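Local atomic coordinates of transaminase (Bacillus megaterium, PDB entry 5G0A), a protein that catalyses S-selective transamination with the cofactor pyridoxal-5'-phosphate, transferring an amino group between an amine or amino acid and a carbonyl compound. Residues D92-A97 with V115-T120; R144-H149 with D405-H410; T278-W281 with Q285-G288; L370-E373 with S377-N380. All coordinates share one frame; numbering follows the deposited sequence.

Contact 1: residues D92-A97 with V115-T120. With PLP (pyridoxal-5'-phosphate), chain K.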
loop_
_atom_site.group_PDB
_atom_site.type_symbol
_atom_site.label_atom_id
_atom_site.label_comp_id
_atom_site.label_asym_id
_atom_site.label_seq_id
_atom_site.Cartn_x
_atom_site.Cartn_y
_atom_site.Cartn_z
ATOM N N ASP B 92 -20.780 31.043 19.136
ATOM C CA ASP B 92 -20.255 31.242 20.475
ATOM C C ASP B 92 -19.843 29.909 21.099
ATOM O O ASP B 92 -18.803 29.815 21.735
ATOM C CB ASP B 92 -21.282 31.955 21.365
ATOM C CG ASP B 92 -22.628 31.237 21.421
ATOM O OD1 ASP B 92 -23.104 30.735 20.384
ATOM O OD2 ASP B 92 -23.216 31.187 22.522
ATOM N N TYR B 93 -20.645 28.870 20.886
ATOM C CA TYR B 93 -20.398 27.593 21.551
ATOM C C TYR B 93 -19.086 26.952 21.086
ATOM O O TYR B 93 -18.309 26.423 21.903
ATOM C CB TYR B 93 -21.541 26.617 21.296
ATOM C CG TYR B 93 -22.864 27.004 21.916
ATOM C CD1 TYR B 93 -22.972 27.275 23.284
ATOM C CD2 TYR B 93 -24.009 27.061 21.136
ATOM C CE1 TYR B 93 -24.201 27.623 23.852
ATOM C CE2 TYR B 93 -25.244 27.404 21.689
ATOM C CZ TYR B 93 -25.333 27.677 23.047
ATOM O OH TYR B 93 -26.583 27.994 23.593
ATOM N N LYS B 94 -18.837 26.996 19.785
ATOM C CA LYS B 94 -17.609 26.359 19.254
ATOM C C LYS B 94 -16.350 27.117 19.733
ATOM O O LYS B 94 -15.370 26.505 20.187
ATOM C CB LYS B 94 -17.669 26.272 17.727
ATOM C CG LYS B 94 -16.512 25.477 17.103
ATOM C CD LYS B 94 -16.609 25.415 15.588
ATOM C CE LYS B 94 -16.423 26.794 14.922
ATOM N NZ LYS B 94 -16.553 26.675 13.439
ATOM N N ALA B 95 -16.393 28.446 19.664
ATOM C CA ALA B 95 -15.215 29.250 20.043
ATOM C C ALA B 95 -14.961 29.127 21.549
ATOM O O ALA B 95 -13.813 29.026 21.993
ATOM C CB ALA B 95 -15.414 30.708 19.631
ATOM N N LYS B 96 -16.043 29.102 22.322
ATOM C CA LYS B 96 -15.948 28.990 23.768
ATOM C C LYS B 96 -15.359 27.639 24.156
ATOM O O LYS B 96 -14.520 27.566 25.043
ATOM C CB LYS B 96 -17.317 29.160 24.423
ATOM C CG LYS B 96 -17.275 29.113 25.939
ATOM C CD LYS B 96 -18.618 29.590 26.466
ATOM C CE LYS B 96 -18.989 28.841 27.722
ATOM N NZ LYS B 96 -20.358 29.174 28.228
ATOM N N ALA B 97 -15.796 26.561 23.491
ATOM C CA ALA B 97 -15.300 25.239 23.856
ATOM C C ALA B 97 -13.766 25.177 23.701
ATOM O O ALA B 97 -13.075 24.597 24.538
ATOM C CB ALA B 97 -15.966 24.139 23.018
ATOM N N VAL B 115 -7.465 24.086 18.282
ATOM C CA VAL B 115 -8.336 22.911 18.282
ATOM C C VAL B 115 -9.095 22.809 16.942
ATOM O O VAL B 115 -9.500 23.841 16.327
ATOM C CB VAL B 115 -9.386 22.994 19.440
ATOM C CG1 VAL B 115 -10.362 21.823 19.403
ATOM C CG2 VAL B 115 -8.729 23.072 20.813
ATOM N N ARG B 116 -9.313 21.572 16.499
ATOM C CA ARG B 116 -10.323 21.286 15.461
ATOM C C ARG B 116 -11.311 20.327 16.069
ATOM O O ARG B 116 -10.922 19.243 16.514
ATOM C CB ARG B 116 -9.725 20.649 14.197
ATOM C CG ARG B 116 -10.806 20.108 13.231
ATOM C CD ARG B 116 -10.355 20.175 11.770
ATOM N NE ARG B 116 -11.334 19.550 10.847
ATOM C CZ ARG B 116 -12.400 20.167 10.349
ATOM N NH1 ARG B 116 -12.684 21.421 10.710
ATOM N NH2 ARG B 116 -13.197 19.507 9.521
ATOM N N PHE B 117 -12.587 20.719 16.104
ATOM C CA PHE B 117 -13.614 19.808 16.605
ATOM C C PHE B 117 -14.150 18.935 15.481
ATOM O O PHE B 117 -14.369 19.411 14.358
ATOM C CB PHE B 117 -14.765 20.605 17.230
ATOM C CG PHE B 117 -14.383 21.286 18.513
ATOM C CD1 PHE B 117 -14.257 20.542 19.673
ATOM C CD2 PHE B 117 -14.159 22.672 18.554
ATOM C CE1 PHE B 117 -13.911 21.145 20.885
ATOM C CE2 PHE B 117 -13.803 23.292 19.748
ATOM C CZ PHE B 117 -13.686 22.524 20.914
ATOM N N VAL B 118 -14.384 17.679 15.829
ATOM C CA VAL B 118 -15.040 16.705 14.962
ATOM C C VAL B 118 -16.108 15.974 15.766
ATOM O O VAL B 118 -16.481 16.424 16.851
ATOM C CB VAL B 118 -13.998 15.739 14.321
ATOM C CG1 VAL B 118 -13.166 16.477 13.264
ATOM C CG2 VAL B 118 -13.076 15.127 15.387
ATOM N N SER B 119 -16.633 14.849 15.258
ATOM C CA SER B 119 -17.786 14.244 15.965
ATOM C C SER B 119 -17.478 13.018 16.793
ATOM O O SER B 119 -18.304 12.623 17.613
ATOM C CB SER B 119 -18.932 13.883 14.980
ATOM O OG SER B 119 -19.447 15.055 14.384
ATOM N N THR B 120 -16.315 12.394 16.567
ATOM C CA THR B 120 -15.970 11.156 17.244
ATOM C C THR B 120 -14.468 11.073 17.562
ATOM O O THR B 120 -13.675 11.832 17.007
ATOM C CB THR B 120 -16.356 9.898 16.418
ATOM O OG1 THR B 120 -15.515 9.782 15.253
ATOM C CG2 THR B 120 -17.846 9.929 15.941
HETATM N N1 PLP K . -8.762 6.234 20.952
HETATM C C2 PLP K . -8.880 5.655 22.170
HETATM C C2A PLP K . -7.677 5.567 23.083
HETATM C C3 PLP K . -10.205 5.182 22.637
HETATM O O3 PLP K . -10.382 4.641 23.851
HETATM C C4 PLP K . -11.359 5.314 21.735
HETATM C C4A PLP K . -12.750 4.877 22.196
HETATM C C5 PLP K . -11.074 5.924 20.414
HETATM C C6 PLP K . -9.787 6.326 20.087
HETATM C C5A PLP K . -12.150 6.067 19.348
HETATM O O4P PLP K . -13.236 6.880 19.739
HETATM P P PLP K . -14.651 6.642 18.991
HETATM O O1P PLP K . -15.433 7.805 19.540
HETATM O O2P PLP K . -14.446 6.679 17.487
HETATM O O3P PLP K . -15.141 5.302 19.470
#
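The phenyl ring of F117 overlaps the flank of helix 92-105, spanning one turn from K94 to A97. F117 belongs to strand 112-118, one of the two outermost strands, within this chain, of the seven-stranded mixed sheet that characterises fold type I PLP enzymes, and the contact is a plain helix-on-sheet packing. Three pairs define it. F117 CZ lies 3.5 Å from A97 CB, F117 CE2 lies 3.6 Å from the carbonyl oxygen K94 O, and F117 CD2 comes within 3.9 Å of K94 CG. One side of the ring, from CD2 through CE2 to CZ, thus meets the helix, at an oblique tilt to both A97 CB and K94 O, and no hydrogen bond crosses the interface. The ring reaches the helix because CG is anti to the carbonyl carbon of F117 (chi1 -69°), a setting in which V115 CG1, two residues back on the strand, sits 3.6 Å above the centre of one ring face. M338 of helix 335-350 and A309 of the adjoining strand also touch F117. With an alanine here, A97 CB and the aliphatic part of K94 would probably lose their apolar partner, and a gap would open between helix and sheet. K94 itself runs past the ring in the opposite sense; its amino group forms a salt bridge with D87, which also pairs with R116. Further along, T120 N-caps helix 121-136: its OG1 accepts from E123 N of the same chain and is also hydrogen-bonded to E123 of the second subunit, while T120 CB stands 3.9 Å from PLP O1P.

Contact 2: residues R144-H149 with D405-H410. With PLP (pyridoxal-5'-phosphate), chain K.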
loop_
_atom_site.group_PDB
_atom_site.type_symbol
_atom_site.label_atom_id
_atom_site.label_comp_id
_atom_site.label_asym_id
_atom_site.label_seq_id
_atom_site.Cartn_x
_atom_site.Cartn_y
_atom_site.Cartn_z
ATOM N N ARG B 144 2.019 1.247 18.898
ATOM C CA ARG B 144 2.507 0.131 19.723
ATOM C C ARG B 144 1.568 -1.060 19.659
ATOM O O ARG B 144 0.357 -0.897 19.535
ATOM C CB ARG B 144 2.697 0.536 21.204
ATOM C CG ARG B 144 3.752 1.626 21.446
ATOM C CD ARG B 144 3.167 3.044 21.371
ATOM N NE ARG B 144 1.920 3.140 22.150
ATOM C CZ ARG B 144 1.855 3.216 23.479
ATOM N NH1 ARG B 144 2.974 3.236 24.217
ATOM N NH2 ARG B 144 0.667 3.259 24.085
ATOM N N GLU B 145 2.134 -2.255 19.803
ATOM C CA GLU B 145 1.353 -3.470 20.033
ATOM C C GLU B 145 0.299 -3.207 21.119
ATOM O O GLU B 145 0.616 -2.612 22.146
ATOM C CB GLU B 145 2.262 -4.641 20.464
ATOM C CG GLU B 145 1.502 -5.968 20.436
ATOM C CD GLU B 145 2.203 -7.150 21.091
ATOM O OE1 GLU B 145 3.122 -6.956 21.914
ATOM O OE2 GLU B 145 1.813 -8.294 20.773
ATOM N N HIS B 146 -0.927 -3.660 20.857
ATOM C CA HIS B 146 -2.100 -3.539 21.736
ATOM C C HIS B 146 -2.724 -2.147 21.851
ATOM O O HIS B 146 -3.689 -1.984 22.616
ATOM C CB HIS B 146 -1.844 -4.094 23.151
ATOM C CG HIS B 146 -1.201 -5.448 23.173
ATOM N ND1 HIS B 146 -1.600 -6.480 22.353
ATOM C CD2 HIS B 146 -0.200 -5.940 23.940
ATOM C CE1 HIS B 146 -0.865 -7.553 22.611
ATOM N NE2 HIS B 146 -0.011 -7.251 23.567
ATOM N N ASP B 147 -2.227 -1.163 21.099
ATOM C CA ASP B 147 -2.862 0.157 21.118
ATOM C C ASP B 147 -4.215 0.061 20.433
ATOM O O ASP B 147 -4.369 -0.658 19.446
ATOM C CB ASP B 147 -2.044 1.215 20.364
ATOM C CG ASP B 147 -1.038 1.932 21.236
ATOM O OD1 ASP B 147 -0.769 1.475 22.365
ATOM O OD2 ASP B 147 -0.548 3.000 20.803
ATOM N N TYR B 148 -5.162 0.826 20.961
ATOM C CA TYR B 148 -6.445 1.073 20.295
ATOM C C TYR B 148 -6.567 2.576 20.063
ATOM O O TYR B 148 -6.451 3.367 21.013
ATOM C CB TYR B 148 -7.616 0.542 21.128
ATOM C CG TYR B 148 -8.928 0.719 20.370
ATOM C CD1 TYR B 148 -9.269 -0.171 19.342
ATOM C CD2 TYR B 148 -9.771 1.806 20.619
ATOM C CE1 TYR B 148 -10.424 0.003 18.587
ATOM C CE2 TYR B 148 -10.960 1.980 19.883
ATOM C CZ TYR B 148 -11.265 1.073 18.865
ATOM O OH TYR B 148 -12.412 1.211 18.108
ATOM N N HIS B 149 -6.761 2.971 18.803
ATOM C CA HIS B 149 -6.885 4.370 18.460
ATOM C C HIS B 149 -8.142 4.633 17.633
ATOM O O HIS B 149 -8.284 5.699 17.055
ATOM C CB HIS B 149 -5.617 4.888 17.730
ATOM C CG HIS B 149 -4.391 4.861 18.589
ATOM N ND1 HIS B 149 -4.256 5.662 19.706
ATOM C CD2 HIS B 149 -3.248 4.130 18.507
ATOM C CE1 HIS B 149 -3.091 5.408 20.287
ATOM N NE2 HIS B 149 -2.457 4.491 19.572
ATOM N N ASP B 405 -3.739 -14.077 25.801
ATOM C CA ASP B 405 -3.836 -12.800 26.531
ATOM C C ASP B 405 -4.361 -11.703 25.592
ATOM O O ASP B 405 -5.427 -11.872 25.007
ATOM C CB ASP B 405 -2.495 -12.439 27.185
ATOM C CG ASP B 405 -2.609 -11.293 28.192
ATOM O OD1 ASP B 405 -3.523 -11.311 29.053
ATOM O OD2 ASP B 405 -1.757 -10.385 28.134
ATOM N N ARG B 406 -3.606 -10.625 25.407
ATOM C CA ARG B 406 -4.102 -9.477 24.653
ATOM C C ARG B 406 -4.078 -9.724 23.139
ATOM O O ARG B 406 -4.520 -8.871 22.358
ATOM C CB ARG B 406 -3.351 -8.196 25.049
ATOM C CG ARG B 406 -3.632 -7.716 26.478
ATOM C CD ARG B 406 -2.588 -6.699 26.935
ATOM N NE ARG B 406 -2.851 -6.212 28.289
ATOM C CZ ARG B 406 -2.390 -6.772 29.407
ATOM N NH1 ARG B 406 -1.619 -7.857 29.353
ATOM N NH2 ARG B 406 -2.691 -6.238 30.591
ATOM N N ASN B 407 -3.578 -10.896 22.736
ATOM C CA ASN B 407 -3.626 -11.342 21.341
ATOM C C ASN B 407 -4.772 -12.325 21.080
ATOM O O ASN B 407 -4.813 -12.969 20.033
ATOM C CB ASN B 407 -2.271 -11.927 20.885
ATOM C CG ASN B 407 -1.287 -10.851 20.451
ATOM O OD1 ASN B 407 -1.691 -9.793 19.976
ATOM N ND2 ASN B 407 0.017 -11.118 20.613
ATOM N N PHE B 408 -5.715 -12.415 22.022
ATOM C CA PHE B 408 -6.896 -13.274 21.848
ATOM C C PHE B 408 -7.831 -12.691 20.787
ATOM O O PHE B 408 -7.636 -11.555 20.346
ATOM C CB PHE B 408 -7.642 -13.476 23.192
ATOM C CG PHE B 408 -8.755 -12.473 23.440
ATOM C CD1 PHE B 408 -8.495 -11.104 23.452
ATOM C CD2 PHE B 408 -10.065 -12.908 23.662
ATOM C CE1 PHE B 408 -9.522 -10.191 23.661
ATOM C CE2 PHE B 408 -11.093 -11.999 23.887
ATOM C CZ PHE B 408 -10.821 -10.642 23.881
ATOM N N THR B 409 -8.827 -13.471 20.372
ATOM C CA THR B 409 -9.887 -12.977 19.498
ATOM C C THR B 409 -11.234 -13.276 20.161
ATOM O O THR B 409 -11.317 -14.115 21.074
ATOM C CB THR B 409 -9.868 -13.610 18.085
ATOM O OG1 THR B 409 -10.418 -14.930 18.135
ATOM C CG2 THR B 409 -8.443 -13.656 17.501
ATOM N N HIS B 410 -12.283 -12.603 19.699
ATOM C CA HIS B 410 -13.623 -12.866 20.209
ATOM C C HIS B 410 -14.221 -14.186 19.694
ATOM O O HIS B 410 -15.373 -14.506 19.979
ATOM C CB HIS B 410 -14.561 -11.683 19.935
ATOM C CG HIS B 410 -14.237 -10.462 20.741
ATOM N ND1 HIS B 410 -13.444 -9.442 20.260
ATOM C CD2 HIS B 410 -14.631 -10.081 21.979
ATOM C CE1 HIS B 410 -13.337 -8.496 21.180
ATOM N NE2 HIS B 410 -14.050 -8.859 22.234
HETATM N N1 PLP K . -8.762 6.234 20.952
HETATM C C2 PLP K . -8.880 5.655 22.170
HETATM C C2A PLP K . -7.677 5.567 23.083
HETATM C C3 PLP K . -10.205 5.182 22.637
HETATM O O3 PLP K . -10.382 4.641 23.851
HETATM C C4 PLP K . -11.359 5.314 21.735
HETATM C C4A PLP K . -12.750 4.877 22.196
HETATM C C5 PLP K . -11.074 5.924 20.414
HETATM C C6 PLP K . -9.787 6.326 20.087
HETATM C C5A PLP K . -12.150 6.067 19.348
HETATM O O4P PLP K . -13.236 6.880 19.739
HETATM P P PLP K . -14.651 6.642 18.991
HETATM O O1P PLP K . -15.433 7.805 19.540
HETATM O O2P PLP K . -14.446 6.679 17.487
HETATM O O3P PLP K . -15.141 5.302 19.470
HETATM O O HOH W 1 -3.605 -7.397 20.306
#
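R406 CB is set squarely over one face of the H146 imidazole, 3.6 Å from the ring centroid and 13° off the ring normal, a CH-pi contact. The ring is sandwiched, since E145 CG lies 3.5 Å above the centre of its opposite face. N407 approaches at the rim instead: N407 OD1 is 3.6 Å from H146 CE1, near the ring plane, with amide and imidazole planes 58° apart. The same OD1 takes a hydrogen bond from N225 of the third subunit, and N407 ND2 makes a weak bond to E145 OE2 at 3.4 Å. A water in the imidazole plane, 3.0 Å from H146 ND1, also lies within bonding distance of R406 O and N407 OD1. The R406 guanidinium bonds elsewhere, to the carbonyls of G243 and S244. H146 is presented by a type II turn, R144 to D147. D147 OD2 then accepts from R144 NE and H149 NE2 on opposite faces of its carboxylate; H149 ND1 bonds D269 of the PLP pocket, making D147 a second-shell partner that fixes the H149 ring. The first loop links strand 140-144 of the large sheet to helix 153-157, E145 pairing through its backbone with A192 at the end of strand 189-192; the second joins strand 387-392 to helix 418-427.

Contact 3: residues T278-W281 with Q285-G288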
loop_
_atom_site.group_PDB
_atom_site.type_symbol
_atom_site.label_atom_id
_atom_site.label_comp_id
_atom_site.label_asym_id
_atom_site.label_seq_id
_atom_site.Cartn_x
_atom_site.Cartn_y
_atom_site.Cartn_z
ATOM N N THR B 278 -8.366 9.978 34.829
ATOM C CA THR B 278 -7.218 9.434 35.573
ATOM C C THR B 278 -6.893 10.289 36.803
ATOM O O THR B 278 -5.836 10.113 37.423
ATOM C CB THR B 278 -5.931 9.340 34.694
ATOM O OG1 THR B 278 -5.390 10.649 34.473
ATOM C CG2 THR B 278 -6.242 8.652 33.338
ATOM N N GLY B 279 -7.782 11.218 37.147
ATOM C CA GLY B 279 -7.562 12.063 38.345
ATOM C C GLY B 279 -6.732 13.309 38.112
ATOM O O GLY B 279 -6.368 14.010 39.067
ATOM N N LYS B 280 -6.394 13.564 36.843
ATOM C CA LYS B 280 -5.861 14.845 36.384
ATOM C C LYS B 280 -6.660 15.191 35.128
ATOM O O LYS B 280 -7.440 14.347 34.656
ATOM C CB LYS B 280 -4.360 14.745 36.069
ATOM C CG LYS B 280 -3.490 14.524 37.310
ATOM C CD LYS B 280 -2.004 14.596 36.998
ATOM C CE LYS B 280 -1.182 14.481 38.289
ATOM N NZ LYS B 280 -1.197 15.761 39.069
ATOM N N TRP B 281 -6.516 16.406 34.614
ATOM C CA TRP B 281 -7.274 16.781 33.400
ATOM C C TRP B 281 -6.983 15.787 32.268
ATOM O O TRP B 281 -7.910 15.282 31.623
ATOM C CB TRP B 281 -7.007 18.203 32.971
ATOM C CG TRP B 281 -7.871 19.166 33.755
ATOM C CD1 TRP B 281 -7.454 20.009 34.751
ATOM C CD2 TRP B 281 -9.289 19.361 33.624
ATOM N NE1 TRP B 281 -8.535 20.722 35.260
ATOM C CE2 TRP B 281 -9.664 20.364 34.569
ATOM C CE3 TRP B 281 -10.277 18.808 32.798
ATOM C CZ2 TRP B 281 -10.979 20.803 34.713
ATOM C CZ3 TRP B 281 -11.599 19.256 32.938
ATOM C CH2 TRP B 281 -11.935 20.241 33.886
ATOM N N GLN B 285 -0.529 14.152 31.904
ATOM C CA GLN B 285 -0.120 15.066 32.993
ATOM C C GLN B 285 0.456 14.370 34.218
ATOM O O GLN B 285 1.080 15.021 35.075
ATOM C CB GLN B 285 -1.271 15.992 33.393
ATOM C CG GLN B 285 -1.632 16.940 32.261
ATOM C CD GLN B 285 -2.808 17.836 32.580
ATOM O OE1 GLN B 285 -3.837 17.391 33.108
ATOM N NE2 GLN B 285 -2.661 19.103 32.262
ATOM N N HIS B 286 0.250 13.065 34.317
ATOM C CA HIS B 286 0.945 12.287 35.348
ATOM C C HIS B 286 2.451 12.206 35.147
ATOM O O HIS B 286 3.168 11.846 36.089
ATOM C CB HIS B 286 0.375 10.881 35.451
ATOM C CG HIS B 286 -1.023 10.849 35.972
ATOM N ND1 HIS B 286 -1.314 10.850 37.322
ATOM C CD2 HIS B 286 -2.213 10.859 35.327
ATOM C CE1 HIS B 286 -2.627 10.830 37.484
ATOM N NE2 HIS B 286 -3.197 10.847 36.287
ATOM N N TYR B 287 2.929 12.553 33.941
ATOM C CA TYR B 287 4.320 12.245 33.544
ATOM C C TYR B 287 5.269 13.433 33.361
ATOM O O TYR B 287 6.416 13.255 32.931
ATOM C CB TYR B 287 4.314 11.316 32.298
ATOM C CG TYR B 287 3.533 10.066 32.581
ATOM C CD1 TYR B 287 4.106 9.029 33.322
ATOM C CD2 TYR B 287 2.180 9.951 32.206
ATOM C CE1 TYR B 287 3.384 7.898 33.641
ATOM C CE2 TYR B 287 1.454 8.824 32.526
ATOM C CZ TYR B 287 2.066 7.808 33.242
ATOM O OH TYR B 287 1.365 6.692 33.568
ATOM N N GLY B 288 4.809 14.637 33.667
ATOM C CA GLY B 288 5.692 15.819 33.654
ATOM C C GLY B 288 6.153 16.273 32.276
ATOM O O GLY B 288 7.195 16.928 32.143
HETATM O O HOH W 2 -4.826 18.163 35.972
#
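K280 and H286 meet aliphatic chain to ring face: K280 CD stands 3.8 Å from the centroid of the imidazole and only 7° off its normal, a well-centred CH-pi contact. Both residues belong to the long connection between strands 265-269 and 293-296, neighbouring parallel strands of the seven-stranded sheet of the fold type I aminotransferase, and the contact folds this connection back on itself, with Q285 and H286 in a short 3-10 segment that begins before them. T278 takes the edge of the same ring. Its hydroxyl OG1 lies near the ring plane, 2.9 Å from H286 NE2, a hydrogen bond; the first torsion of T278 (chi1 73°) places OG1 between the backbone N and the carbonyl carbon and aims it at the ring. H286 NE2 also makes a weak, bent bond to T278 O at 3.0 Å, with an angle of 128°. The ring stacks on Y384 of strand 378-384 as well. A leucine in place of H286 would probably leave T278 OG1 without this polar mate and take from K280 and Y384 the flat ring they pack on. Q285 reaches toward W281 with an extended chain. Its OE1 is bonded to F282 N, and a water joins it to W281: W281 N donates to that water at 2.8 Å, and the water donates to Q285 OE1 at 3.1 Å.

Contact 4: residues L370-E373 with S377-N380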
loop_
_atom_site.group_PDB
_atom_site.type_symbol
_atom_site.label_atom_id
_atom_site.label_comp_id
_atom_site.label_asym_id
_atom_site.label_seq_id
_atom_site.Cartn_x
_atom_site.Cartn_y
_atom_site.Cartn_z
ATOM N N LEU B 370 -7.590 -4.321 49.806
ATOM C CA LEU B 370 -8.307 -5.266 50.668
ATOM C C LEU B 370 -8.779 -6.515 49.922
ATOM O O LEU B 370 -8.674 -7.627 50.446
ATOM C CB LEU B 370 -9.475 -4.580 51.387
ATOM C CG LEU B 370 -9.141 -3.523 52.445
ATOM C CD1 LEU B 370 -10.353 -2.641 52.722
ATOM C CD2 LEU B 370 -8.619 -4.156 53.733
ATOM N N LEU B 371 -9.282 -6.335 48.698
ATOM C CA LEU B 371 -9.649 -7.464 47.844
ATOM C C LEU B 371 -8.460 -8.348 47.481
ATOM O O LEU B 371 -8.584 -9.573 47.448
ATOM C CB LEU B 371 -10.363 -6.992 46.563
ATOM C CG LEU B 371 -11.836 -6.608 46.732
ATOM C CD1 LEU B 371 -12.425 -6.072 45.428
ATOM C CD2 LEU B 371 -12.641 -7.798 47.230
ATOM N N GLN B 372 -7.314 -7.732 47.209
ATOM C CA GLN B 372 -6.116 -8.501 46.855
ATOM C C GLN B 372 -5.608 -9.353 48.028
ATOM O O GLN B 372 -5.137 -10.472 47.829
ATOM C CB GLN B 372 -5.001 -7.588 46.339
ATOM C CG GLN B 372 -3.793 -8.372 45.830
ATOM C CD GLN B 372 -2.725 -7.513 45.190
ATOM O OE1 GLN B 372 -2.746 -6.285 45.284
ATOM N NE2 GLN B 372 -1.777 -8.162 44.528
ATOM N N GLU B 373 -5.719 -8.820 49.238
ATOM C CA GLU B 373 -5.283 -9.538 50.444
ATOM C C GLU B 373 -6.195 -10.734 50.733
ATOM O O GLU B 373 -5.787 -11.686 51.397
ATOM C CB GLU B 373 -5.219 -8.579 51.639
ATOM C CG GLU B 373 -4.002 -7.657 51.608
ATOM C CD GLU B 373 -4.205 -6.330 52.329
ATOM O OE1 GLU B 373 -5.339 -6.027 52.752
ATOM O OE2 GLU B 373 -3.217 -5.575 52.468
ATOM N N SER B 377 -6.601 -14.642 43.315
ATOM C CA SER B 377 -6.876 -14.488 41.882
ATOM C C SER B 377 -6.525 -13.087 41.371
ATOM O O SER B 377 -6.454 -12.869 40.156
ATOM C CB SER B 377 -8.343 -14.796 41.568
ATOM O OG SER B 377 -9.204 -13.854 42.194
ATOM N N ILE B 378 -6.327 -12.143 42.287
ATOM C CA ILE B 378 -5.783 -10.830 41.925
ATOM C C ILE B 378 -4.260 -10.910 41.987
ATOM O O ILE B 378 -3.681 -10.982 43.074
ATOM C CB ILE B 378 -6.314 -9.685 42.829
ATOM C CG1 ILE B 378 -7.842 -9.571 42.714
ATOM C CG2 ILE B 378 -5.659 -8.357 42.462
ATOM C CD1 ILE B 378 -8.496 -8.745 43.807
ATOM N N GLY B 379 -3.621 -10.914 40.818
ATOM C CA GLY B 379 -2.156 -10.918 40.732
ATOM C C GLY B 379 -1.568 -9.549 40.995
ATOM O O GLY B 379 -0.563 -9.411 41.707
ATOM N N ASN B 380 -2.200 -8.534 40.417
ATOM C CA ASN B 380 -1.821 -7.133 40.598
ATOM C C ASN B 380 -2.976 -6.210 40.198
ATOM O O ASN B 380 -3.953 -6.655 39.599
ATOM C CB ASN B 380 -0.569 -6.782 39.788
ATOM C CG ASN B 380 0.056 -5.470 40.231
ATOM O OD1 ASN B 380 0.070 -5.153 41.418
ATOM N ND2 ASN B 380 0.557 -4.693 39.277
HETATM O O HOH W 3 -3.474 -11.615 45.715
#
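Q372 holds CG anti to its own backbone N (chi1 -174°) and stays extended beyond it, which carries its flank across I378; I378 in turn has CG1 anti to the carbonyl carbon (chi1 -61°), directing CD1 to the helix while CG2 meets Q372. The arrangement is a helix-turn-strand connection: helix 353-374 ends and strand 378-384, an outer strand of a three-stranded antiparallel sheet, begins a few residues later. Each branch of I378 has its own partner. CD1 sits 3.8 Å from L371 CB and 3.7 Å from the backbone carbon L371 C, whereas I378 CG2 lies 3.9 Å from Q372 CG. L371 and I378 both continue into contacts with helix 451-468, through L461 and L465 respectively, and I378 also touches V390 of the next strand. This makes the inner side apolar, while the Q372 amide lies at the more exposed side. Its NE2 comes to 3.3 Å from G379 O, but the angle is too poor for a hydrogen bond. Polar joining is left to one water, which has further acceptors nearby: it is 2.9 Å from Q372 O and 2.7 Å from I378 O.

Contacts 1 and 2 are buried and both reach PLP and the second subunit, yet their centres are 31 Å apart, on opposite sides of the chain's centre. Contact 1 is apolar, one aromatic ring on a helix; contact 2 joins two loops through an imidazole under a CH-pi contact, a water and one asparagine amide, with a third subunit beside it. Contact 3 lies at the surface and likewise uses a histidine under a CH-pi partner, but within a single loop. Contact 4, partly buried, is a local helix-to-strand connection. Contacts 3 and 4 both fall inside the chain loop closed by contact 2, and strand 378-384, which opens in contact 4, supplies Y384 to contact 3.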